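Local coordinates for protein BAG family molecular chaperone regulator 1 (Arabidopsis thaliana, PDB 4HWC) that probably serves as a co-chaperone, its BAG domain, the part present here, binding the ATPase domain of HSP70/HSC70 chaperones, at residues V23-E27 and T81-L85. Residues are numbered along the deposited sequence; the frame is centred on the assembly and turned at random.
Sequences VSAFE and TLDAL
Val-23 presents its two methyls to the gap between Thr-81 and Leu-82. Val-23 CG1 lies anti to the backbone N (chi1 173°) and meets Thr-81 CG2 at 3.8 Å. Val-23 CG2 turns to the other neighbour and rests 3.9 Å from Leu-82 CD2. One branched side chain thus touches two consecutive residues of the facing helix.

The next bump comes from that helix. Leu-82 CD2 fits between Val-23 and Phe-26. Leu-82 CD2 reaches the edge of the Phe-26 ring, in the ring plane, 3.7 Å from Phe-26 CD2. Neither ring face is used by this methyl. One turn on, Leu-85 sends CD1 into the hollow between Phe-26 and Glu-27. Leu-85 CD1 is 3.8 Å from Phe-26 CB and 4.1 Å from Glu-27 CG.

Glu-27 borders the contact with its carboxylate end. Its chain crosses Thr-81 at about a right angle, and Glu-27 OE2 lies 3.6 Å from Thr-81 CG2. Thr-81 turns its methyl to this contact, while OG1 hydrogen-bonds Asn-77 O in its own helix.

The contact joins helix 5-31 to helix 62-88, the first and last helices of the three-helix BAG bundle. The two segments run in the same general direction, inclined at 28°, and their axes come within 10.8 Å at closest approach. Helix 38-55 completes the core: Val-44 meets Phe-26, while Ile-45 and Leu-48 meet Leu-82.

No hydrogen bond or salt bridge links the two segments. Their association therefore rests on apolar packing and the fit of methyls into hollows, with the Glu-27 carboxylate at the border.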
# COMPACT_ATOMS: atom_id res chain seq x y z
N VAL A 23 7.72 1.85 -0.98
CA VAL A 23 7.44 2.19 -2.36
C VAL A 23 8.33 3.38 -2.74
O VAL A 23 8.99 3.36 -3.78
CB VAL A 23 5.95 2.57 -2.58
CG1 VAL A 23 5.74 3.10 -4.00
CG2 VAL A 23 5.07 1.35 -2.36
N SER A 24 8.36 4.38 -1.87
CA SER A 24 9.19 5.56 -2.11
C SER A 24 10.66 5.18 -2.24
O SER A 24 11.37 5.74 -3.07
CB SER A 24 9.00 6.57 -0.95
OG SER A 24 9.82 7.71 -1.14
N ALA A 25 11.12 4.23 -1.43
CA ALA A 25 12.51 3.79 -1.51
C ALA A 25 12.79 3.14 -2.87
O ALA A 25 13.83 3.40 -3.48
CB ALA A 25 12.81 2.80 -0.39
N PHE A 26 11.87 2.31 -3.33
CA PHE A 26 12.01 1.64 -4.61
C PHE A 26 12.07 2.66 -5.74
O PHE A 26 12.82 2.50 -6.70
CB PHE A 26 10.83 0.68 -4.86
CG PHE A 26 10.88 -0.59 -4.05
CD1 PHE A 26 12.06 -1.02 -3.46
CD2 PHE A 26 9.73 -1.37 -3.90
CE1 PHE A 26 12.11 -2.21 -2.73
CE2 PHE A 26 9.77 -2.57 -3.18
CZ PHE A 26 10.96 -2.99 -2.59
N GLU A 27 11.25 3.70 -5.63
CA GLU A 27 11.24 4.73 -6.65
C GLU A 27 12.59 5.46 -6.72
O GLU A 27 13.10 5.71 -7.81
CB GLU A 27 10.11 5.72 -6.38
CG GLU A 27 8.73 5.15 -6.68
CD GLU A 27 7.62 6.15 -6.40
OE1 GLU A 27 7.41 6.49 -5.21
OE2 GLU A 27 6.96 6.60 -7.36
N THR A 81 1.58 1.85 -8.59
CA THR A 81 2.93 2.37 -8.72
C THR A 81 3.94 1.22 -8.80
O THR A 81 4.86 1.24 -9.62
CB THR A 81 3.27 3.28 -7.52
OG1 THR A 81 2.42 4.43 -7.56
CG2 THR A 81 4.73 3.73 -7.57
N LEU A 82 3.76 0.21 -7.94
CA LEU A 82 4.66 -0.93 -7.93
C LEU A 82 4.56 -1.78 -9.20
O LEU A 82 5.57 -2.31 -9.67
CB LEU A 82 4.39 -1.81 -6.71
CG LEU A 82 4.76 -1.28 -5.33
CD1 LEU A 82 4.33 -2.28 -4.26
CD2 LEU A 82 6.26 -1.04 -5.25
N ASP A 83 3.36 -1.92 -9.74
CA ASP A 83 3.19 -2.70 -10.96
C ASP A 83 3.92 -2.01 -12.10
O ASP A 83 4.51 -2.67 -12.96
CB ASP A 83 1.72 -2.86 -11.32
CG ASP A 83 1.00 -3.86 -10.44
OD1 ASP A 83 1.67 -4.81 -9.97
OD2 ASP A 83 -0.22 -3.72 -10.24
N ALA A 84 3.88 -0.68 -12.11
CA ALA A 84 4.55 0.09 -13.15
C ALA A 84 6.07 -0.06 -13.03
O ALA A 84 6.77 -0.09 -14.04
CB ALA A 84 4.16 1.56 -13.04
N LEU A 85 6.57 -0.15 -11.80
CA LEU A 85 8.00 -0.31 -11.58
C LEU A 85 8.46 -1.68 -12.03
O LEU A 85 9.51 -1.82 -12.65
CB LEU A 85 8.35 -0.13 -10.09
CG LEU A 85 8.50 1.30 -9.57
CD1 LEU A 85 8.81 1.27 -8.08
CD2 LEU A 85 9.61 2.01 -10.33